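Local atomic coordinates of thiazoline oxidase/subtilisin-like protease (Prochloron didemni, PDB entry 4H6X), a protein that acts as the subtilisin-like protease of patellamide maturation, belonging to a transamidating family that probably cleaves precursor peptides and joins their ends into macrocycles. Residues Leu28-Ile33 with Leu290-Gly295; Ala168-Cys173 with Leu286-Gln291. All blocks are in the same frame, centred on the assembly; numbering follows the deposited sequence.

Contact 1: residues Leu28-Ile33 with Leu290-Gly295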
ATOM      1  N   LEU A  28      -3.871   5.401 -15.214  1.00 32.06           N
ATOM      2  CA  LEU A  28      -4.373   5.287 -13.841  1.00 34.06           C
ATOM      3  C   LEU A  28      -4.386   3.810 -13.433  1.00 32.66           C
ATOM      4  O   LEU A  28      -4.990   3.437 -12.431  1.00 33.19           O
ATOM      5  CB  LEU A  28      -5.770   5.907 -13.686  1.00 33.99           C
ATOM      6  CG  LEU A  28      -5.960   7.415 -13.897  1.00 35.10           C
ATOM      7  CD1 LEU A  28      -7.408   7.791 -13.613  1.00 34.61           C
ATOM      8  CD2 LEU A  28      -5.009   8.265 -13.058  1.00 34.20           C
ATOM      9  N   GLY A  29      -3.704   2.985 -14.221  1.00 32.07           N
ATOM     10  CA  GLY A  29      -3.570   1.561 -13.949  1.00 33.07           C
ATOM     11  C   GLY A  29      -4.234   0.695 -14.999  1.00 34.78           C
ATOM     12  O   GLY A  29      -5.019   1.177 -15.824  1.00 36.06           O
ATOM     13  N   ASP A  30      -3.916  -0.592 -14.963  1.00 33.65           N
ATOM     14  CA  ASP A  30      -4.485  -1.556 -15.887  1.00 34.20           C
ATOM     15  C   ASP A  30      -5.008  -2.770 -15.120  1.00 34.85           C
ATOM     16  O   ASP A  30      -4.293  -3.320 -14.288  1.00 31.69           O
ATOM     17  CB  ASP A  30      -3.416  -1.989 -16.886  1.00 35.88           C
ATOM     18  CG  ASP A  30      -3.998  -2.692 -18.074  1.00 38.06           C
ATOM     19  OD1 ASP A  30      -4.432  -3.855 -17.948  1.00 36.77           O
ATOM     20  OD2 ASP A  30      -4.027  -2.066 -19.147  1.00 42.69           O
ATOM     21  N   PRO A  31      -6.259  -3.195 -15.400  1.00 37.03           N
ATOM     22  CA  PRO A  31      -6.866  -4.346 -14.716  1.00 35.97           C
ATOM     23  C   PRO A  31      -6.142  -5.679 -14.910  1.00 35.45           C
ATOM     24  O   PRO A  31      -6.504  -6.659 -14.260  1.00 33.92           O
ATOM     25  CB  PRO A  31      -8.291  -4.416 -15.315  1.00 37.36           C
ATOM     26  CG  PRO A  31      -8.250  -3.557 -16.532  1.00 37.64           C
ATOM     27  CD  PRO A  31      -7.250  -2.482 -16.229  1.00 37.03           C
ATOM     28  N   GLN A  32      -5.142  -5.724 -15.793  1.00 33.92           N
ATOM     29  CA  GLN A  32      -4.307  -6.918 -15.919  1.00 36.89           C
ATOM     30  C   GLN A  32      -3.241  -6.961 -14.813  1.00 34.74           C
ATOM     31  O   GLN A  32      -2.563  -7.974 -14.633  1.00 35.72           O
ATOM     32  CB  GLN A  32      -3.634  -6.997 -17.299  1.00 40.09           C
ATOM     33  CG  GLN A  32      -4.586  -7.179 -18.469  1.00 42.91           C
ATOM     34  CD  GLN A  32      -3.849  -7.444 -19.771  1.00 48.34           C
ATOM     35  OE1 GLN A  32      -3.105  -8.422 -19.891  1.00 49.53           O
ATOM     36  NE2 GLN A  32      -4.048  -6.572 -20.754  1.00 48.30           N
ATOM     37  N   ILE A  33      -3.081  -5.854 -14.092  1.00 32.73           N
ATOM     38  CA  ILE A  33      -2.136  -5.802 -12.975  1.00 31.21           C
ATOM     39  C   ILE A  33      -2.931  -6.057 -11.696  1.00 29.86           C
ATOM     40  O   ILE A  33      -3.838  -5.280 -11.356  1.00 28.50           O
ATOM     41  CB  ILE A  33      -1.391  -4.441 -12.892  1.00 31.07           C
ATOM     42  CG1 ILE A  33      -0.617  -4.152 -14.195  1.00 32.05           C
ATOM     43  CG2 ILE A  33      -0.461  -4.397 -11.679  1.00 30.51           C
ATOM     44  CD1 ILE A  33       0.323  -5.261 -14.620  1.00 31.42           C
ATOM     45  N   LEU A 290       1.981   0.453 -17.491  1.00 36.51           N
ATOM     46  CA  LEU A 290       2.585   1.058 -18.676  1.00 38.57           C
ATOM     47  C   LEU A 290       3.346   0.022 -19.522  1.00 39.60           C
ATOM     48  O   LEU A 290       3.378   0.121 -20.748  1.00 37.78           O
ATOM     49  CB  LEU A 290       3.503   2.188 -18.230  1.00 40.53           C
ATOM     50  CG  LEU A 290       3.519   3.502 -18.996  1.00 43.43           C
ATOM     51  CD1 LEU A 290       2.104   3.962 -19.342  1.00 43.04           C
ATOM     52  CD2 LEU A 290       4.250   4.526 -18.143  1.00 41.87           C
ATOM     53  N   GLN A 291       3.936  -0.979 -18.863  1.00 37.24           N
ATOM     54  CA  GLN A 291       4.550  -2.109 -19.561  1.00 39.56           C
ATOM     55  C   GLN A 291       3.504  -2.843 -20.393  1.00 42.77           C
ATOM     56  O   GLN A 291       3.713  -3.077 -21.588  1.00 43.79           O
ATOM     57  CB  GLN A 291       5.233  -3.068 -18.580  1.00 35.49           C
ATOM     58  CG  GLN A 291       6.532  -2.554 -17.974  1.00 33.83           C
ATOM     59  CD  GLN A 291       7.091  -3.486 -16.904  1.00 33.66           C
ATOM     60  OE1 GLN A 291       6.344  -4.220 -16.247  1.00 31.62           O
ATOM     61  NE2 GLN A 291       8.409  -3.456 -16.717  1.00 31.99           N
ATOM     62  N   VAL A 292       2.377  -3.182 -19.758  1.00 44.03           N
ATOM     63  CA  VAL A 292       1.221  -3.793 -20.433  1.00 47.43           C
ATOM     64  C   VAL A 292       0.651  -2.905 -21.549  1.00 48.36           C
ATOM     65  O   VAL A 292       0.294  -3.409 -22.616  1.00 51.19           O
ATOM     66  CB  VAL A 292       0.089  -4.159 -19.436  1.00 48.41           C
ATOM     67  CG1 VAL A 292      -1.106  -4.771 -20.160  1.00 51.14           C
ATOM     68  CG2 VAL A 292       0.595  -5.127 -18.385  1.00 48.30           C
ATOM     69  N   GLN A 293       0.568  -1.597 -21.303  1.00 49.44           N
ATOM     70  CA  GLN A 293       0.061  -0.640 -22.301  1.00 55.33           C
ATOM     71  C   GLN A 293       0.898  -0.640 -23.581  1.00 56.49           C
ATOM     72  O   GLN A 293       0.360  -0.509 -24.679  1.00 55.99           O
ATOM     73  CB  GLN A 293       0.001   0.778 -21.727  1.00 57.62           C
ATOM     74  CG  GLN A 293      -0.511   1.836 -22.700  1.00 62.20           C
ATOM     75  CD  GLN A 293      -0.617   3.215 -22.075  1.00 64.63           C
ATOM     76  OE1 GLN A 293      -1.355   3.420 -21.105  1.00 66.96           O
ATOM     77  NE2 GLN A 293       0.122   4.172 -22.628  1.00 62.62           N
ATOM     78  N   GLN A 294       2.210  -0.793 -23.429  1.00 57.88           N
ATOM     79  CA  GLN A 294       3.124  -0.792 -24.565  1.00 60.31           C
ATOM     80  C   GLN A 294       3.276  -2.178 -25.189  1.00 61.36           C
ATOM     81  O   GLN A 294       4.241  -2.435 -25.911  1.00 64.61           O
ATOM     82  CB  GLN A 294       4.476  -0.203 -24.156  1.00 60.83           C
ATOM     83  CG  GLN A 294       4.371   1.259 -23.739  1.00 64.15           C
ATOM     84  CD  GLN A 294       5.714   1.921 -23.518  1.00 68.44           C
ATOM     85  OE1 GLN A 294       6.768   1.297 -23.673  1.00 70.35           O
ATOM     86  NE2 GLN A 294       5.686   3.199 -23.150  1.00 69.78           N
ATOM     87  N   GLY A 295       2.315  -3.060 -24.911  1.00 59.13           N
ATOM     88  CA  GLY A 295       2.312  -4.427 -25.441  1.00 60.34           C
ATOM     89  C   GLY A 295       3.291  -5.374 -24.761  1.00 62.01           C
ATOM     90  O   GLY A 295       3.190  -6.593 -24.910  1.00 64.52           O
TER
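An Asx turn at Asp30, laid over a type I beta turn that runs to Ile33 in the loop leading into strand 34-39, meets Val292 on the last turn of helix 273-293. Inside the turn, the backbone N-H of Gln32 donates to Asp30 OD1 at 2.9 Å and 160°, and OD1 accepts with its anti lone pair, the one turned away from OD2, while Ile33 N donates to Asp30 O at 2.8 Å. With chi1 at -165° the Asp30 carboxylate extends opposite the backbone N, which lets OD1 reach the N-H of Gln32 while the group also faces the helix.

Val292 answers with its two methyl branches. CG1 sits above the flat face of the carboxylate, 4.1 Å from Asp30 CG and about as far from either oxygen. The same methyl also meets the Gln32 amide, 3.5 Å from Gln32 NE2, so one methyl group is approached by two polar but flat groups. The other branch is directed to the protein interior: Val292 CG2 touches Ile33 CD1 at 3.8 Å, the two side chains running past each other in opposite senses. Ile33 continues inward against Ala285 and Met288 of the same helix, and both it and Val292 rest on Val298.

If an alanine stood in place of Asp30, the N-H of Gln32 would probably be left without its side-chain acceptor, and the face over Val292 CG1 would be lost. The strong hydrogen bonds described here lie within the turn, while Asp30 N makes a weak bond to Ser289 OG of the helix; Val292 itself is met by van der Waals packing, which probably relies on the turn holding the carboxylate and amide in place.

Contact 2: residues Ala168-Cys173 with Leu286-Gln291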
ATOM      1  N   ALA A 168      -1.204 -12.571  -8.252  1.00 25.23           N
ATOM      2  CA  ALA A 168      -0.548 -11.337  -7.854  1.00 25.68           C
ATOM      3  C   ALA A 168       0.596 -11.029  -8.811  1.00 26.26           C
ATOM      4  O   ALA A 168       1.389 -11.924  -9.151  1.00 24.80           O
ATOM      5  CB  ALA A 168       0.001 -11.441  -6.438  1.00 25.12           C
ATOM      6  N   ASN A 169       0.635  -9.771  -9.246  1.00 24.86           N
ATOM      7  CA  ASN A 169       1.811  -9.144  -9.826  1.00 24.94           C
ATOM      8  C   ASN A 169       2.605  -8.453  -8.722  1.00 25.03           C
ATOM      9  O   ASN A 169       3.840  -8.377  -8.774  1.00 24.81           O
ATOM     10  CB  ASN A 169       1.382  -8.119 -10.887  1.00 26.51           C
ATOM     11  CG  ASN A 169       0.803  -8.784 -12.133  1.00 27.12           C
ATOM     12  OD1 ASN A 169       1.509  -9.487 -12.855  1.00 31.10           O
ATOM     13  ND2 ASN A 169      -0.482  -8.604 -12.361  1.00 25.89           N
ATOM     14  N   ILE A 170       1.873  -7.930  -7.737  1.00 22.33           N
ATOM     15  CA  ILE A 170       2.456  -7.260  -6.572  1.00 22.71           C
ATOM     16  C   ILE A 170       1.743  -7.796  -5.343  1.00 22.06           C
ATOM     17  O   ILE A 170       0.522  -7.902  -5.339  1.00 22.76           O
ATOM     18  CB  ILE A 170       2.278  -5.731  -6.623  1.00 21.20           C
ATOM     19  CG1 ILE A 170       2.854  -5.152  -7.933  1.00 20.99           C
ATOM     20  CG2 ILE A 170       2.919  -5.048  -5.402  1.00 20.52           C
ATOM     21  CD1 ILE A 170       2.645  -3.644  -8.082  1.00 20.87           C
ATOM     22  N   ILE A 171       2.517  -8.142  -4.327  1.00 21.97           N
ATOM     23  CA  ILE A 171       1.994  -8.505  -3.021  1.00 21.93           C
ATOM     24  C   ILE A 171       2.436  -7.417  -2.042  1.00 22.96           C
ATOM     25  O   ILE A 171       3.640  -7.205  -1.830  1.00 23.31           O
ATOM     26  CB  ILE A 171       2.518  -9.882  -2.547  1.00 22.33           C
ATOM     27  CG1 ILE A 171       2.160 -10.980  -3.563  1.00 22.90           C
ATOM     28  CG2 ILE A 171       1.986 -10.195  -1.146  1.00 23.26           C
ATOM     29  CD1 ILE A 171       2.831 -12.340  -3.334  1.00 24.31           C
ATOM     30  N   HIS A 172       1.457  -6.717  -1.480  1.00 21.76           N
ATOM     31  CA  HIS A 172       1.698  -5.718  -0.455  1.00 23.82           C
ATOM     32  C   HIS A 172       1.523  -6.329   0.942  1.00 25.32           C
ATOM     33  O   HIS A 172       0.405  -6.732   1.307  1.00 25.36           O
ATOM     34  CB  HIS A 172       0.734  -4.538  -0.644  1.00 23.93           C
ATOM     35  CG  HIS A 172       1.039  -3.370   0.237  1.00 24.12           C
ATOM     36  ND1 HIS A 172       0.559  -3.262   1.526  1.00 25.24           N
ATOM     37  CD2 HIS A 172       1.775  -2.258   0.017  1.00 24.40           C
ATOM     38  CE1 HIS A 172       0.993  -2.137   2.065  1.00 23.97           C
ATOM     39  NE2 HIS A 172       1.744  -1.515   1.173  1.00 26.94           N
ATOM     40  N   CYS A 173       2.617  -6.407   1.705  1.00 27.58           N
ATOM     41  CA  CYS A 173       2.596  -6.957   3.074  1.00 33.42           C
ATOM     42  C   CYS A 173       2.819  -5.880   4.116  1.00 37.56           C
ATOM     43  O   CYS A 173       3.830  -5.179   4.071  1.00 39.03           O
ATOM     44  CB  CYS A 173       3.691  -8.009   3.312  1.00 36.06           C
ATOM     45  SG  CYS A 173       4.107  -9.127   1.970  1.00 41.25           S
ATOM     46  N   LEU A 286       1.373   1.284 -11.412  1.00 24.14           N
ATOM     47  CA  LEU A 286       1.290   2.181 -12.566  1.00 25.55           C
ATOM     48  C   LEU A 286       2.403   1.885 -13.597  1.00 26.27           C
ATOM     49  O   LEU A 286       2.152   1.853 -14.810  1.00 29.70           O
ATOM     50  CB  LEU A 286       1.344   3.646 -12.114  1.00 25.22           C
ATOM     51  CG  LEU A 286       0.162   4.260 -11.337  1.00 25.36           C
ATOM     52  CD1 LEU A 286       0.395   5.752 -11.135  1.00 23.60           C
ATOM     53  CD2 LEU A 286      -1.189   4.041 -12.006  1.00 24.67           C
ATOM     54  N   LEU A 287       3.622   1.653 -13.120  1.00 27.09           N
ATOM     55  CA  LEU A 287       4.755   1.396 -14.027  1.00 26.56           C
ATOM     56  C   LEU A 287       4.580   0.072 -14.749  1.00 28.07           C
ATOM     57  O   LEU A 287       4.857  -0.028 -15.946  1.00 28.26           O
ATOM     58  CB  LEU A 287       6.098   1.460 -13.294  1.00 25.81           C
ATOM     59  CG  LEU A 287       6.492   2.823 -12.713  1.00 27.48           C
ATOM     60  CD1 LEU A 287       7.699   2.695 -11.785  1.00 26.00           C
ATOM     61  CD2 LEU A 287       6.744   3.871 -13.803  1.00 26.33           C
ATOM     62  N   MET A 288       4.089  -0.938 -14.024  1.00 28.59           N
ATOM     63  CA  MET A 288       3.701  -2.203 -14.628  1.00 27.85           C
ATOM     64  C   MET A 288       2.537  -2.032 -15.612  1.00 29.49           C
ATOM     65  O   MET A 288       2.515  -2.677 -16.663  1.00 29.72           O
ATOM     66  CB  MET A 288       3.315  -3.245 -13.561  1.00 27.81           C
ATOM     67  CG  MET A 288       4.433  -3.693 -12.641  1.00 27.85           C
ATOM     68  SD  MET A 288       3.815  -4.971 -11.515  1.00 30.27           S
ATOM     69  CE  MET A 288       5.342  -5.365 -10.661  1.00 28.82           C
ATOM     70  N   SER A 289       1.570  -1.183 -15.276  1.00 29.43           N
ATOM     71  CA  SER A 289       0.456  -0.909 -16.193  1.00 32.26           C
ATOM     72  C   SER A 289       0.945  -0.370 -17.547  1.00 34.11           C
ATOM     73  O   SER A 289       0.406  -0.712 -18.605  1.00 35.28           O
ATOM     74  CB  SER A 289      -0.530   0.066 -15.553  1.00 32.00           C
ATOM     75  OG  SER A 289      -1.079  -0.519 -14.389  1.00 30.88           O
ATOM     76  N   LEU A 290       1.981   0.453 -17.491  1.00 36.51           N
ATOM     77  CA  LEU A 290       2.585   1.058 -18.676  1.00 38.57           C
ATOM     78  C   LEU A 290       3.346   0.022 -19.522  1.00 39.60           C
ATOM     79  O   LEU A 290       3.378   0.121 -20.748  1.00 37.78           O
ATOM     80  CB  LEU A 290       3.503   2.188 -18.230  1.00 40.53           C
ATOM     81  CG  LEU A 290       3.519   3.502 -18.996  1.00 43.43           C
ATOM     82  CD1 LEU A 290       2.104   3.962 -19.342  1.00 43.04           C
ATOM     83  CD2 LEU A 290       4.250   4.526 -18.143  1.00 41.87           C
ATOM     84  N   GLN A 291       3.936  -0.979 -18.863  1.00 37.24           N
ATOM     85  CA  GLN A 291       4.550  -2.109 -19.561  1.00 39.56           C
ATOM     86  C   GLN A 291       3.504  -2.843 -20.393  1.00 42.77           C
ATOM     87  O   GLN A 291       3.713  -3.077 -21.588  1.00 43.79           O
ATOM     88  CB  GLN A 291       5.233  -3.068 -18.580  1.00 35.49           C
ATOM     89  CG  GLN A 291       6.532  -2.554 -17.974  1.00 33.83           C
ATOM     90  CD  GLN A 291       7.091  -3.486 -16.904  1.00 33.66           C
ATOM     91  OE1 GLN A 291       6.344  -4.220 -16.247  1.00 31.62           O
ATOM     92  NE2 GLN A 291       8.409  -3.456 -16.717  1.00 31.99           N
TER
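Apolar helix-on-sheet packing brings Met288, in the C-terminal third of helix 273-293, over Ile170 of strand 170-173 and its neighbour Asn169, in the central parallel sheet of this subtilisin-like fold. The backbones stay well apart, with the CA atoms of Asn169 and Met288 8.6 Å from each other, and the methionine bridges the interval by being long. Its chain is stretched beyond CG (chi2 -177°, chi3 176°), which carries the thioether out from the helix to the strand.

The end of that chain meets Ile170 on the CG1 branch. Ile170 CG1 lies 3.7 Å from Met288 CE and is equally near the sulfur, while the terminal methyl, Ile170 CD1, is 3.9 Å from Met288 SD. The two side chains are set at a slant to each other, so sulfur and methyl both rest on the isoleucine. Asn169 adds its aliphatic stem, with Asn169 CB 4.0 Å from Met288 SD, and the main-chain oxygen, Asn169 O, stands 3.9 Å from Met288 CE. The fit is mainly van der Waals, with that oxygen at its margin.

Ile170 also packs on Ala285 of the helix and on Val203 of strand 201-205, and its backbone bonds to Thr34 and Val36 of strand 34-39. Met288 reaches Leu201 as well. Further along the strand, His172 takes up the same helix at Ala277, Pro278 and Thr281, toward the helix end that in subtilases carries the catalytic serine.

How the contacts relate
From the N terminus the chain passes first through 28-33, on the way from helix 20-26 to strand 34-39, then through strand 170-173, and only late reaches helix 273-293, where both contacts end. Contact 1 closes the longer loop, with 256 residues between its segments, and contact 2 closes a shorter one of 112 within it; the two closures nest without crossing. Their helix segments overlap at Leu290 and Gln291, and their centres lie about 9 Å apart. A weak hydrogen bond between Asn169 ND2 and Gln32 O joins the two non-helical sides directly. Together they illustrate how one long helix can gather an early loop and a central strand, far apart in sequence.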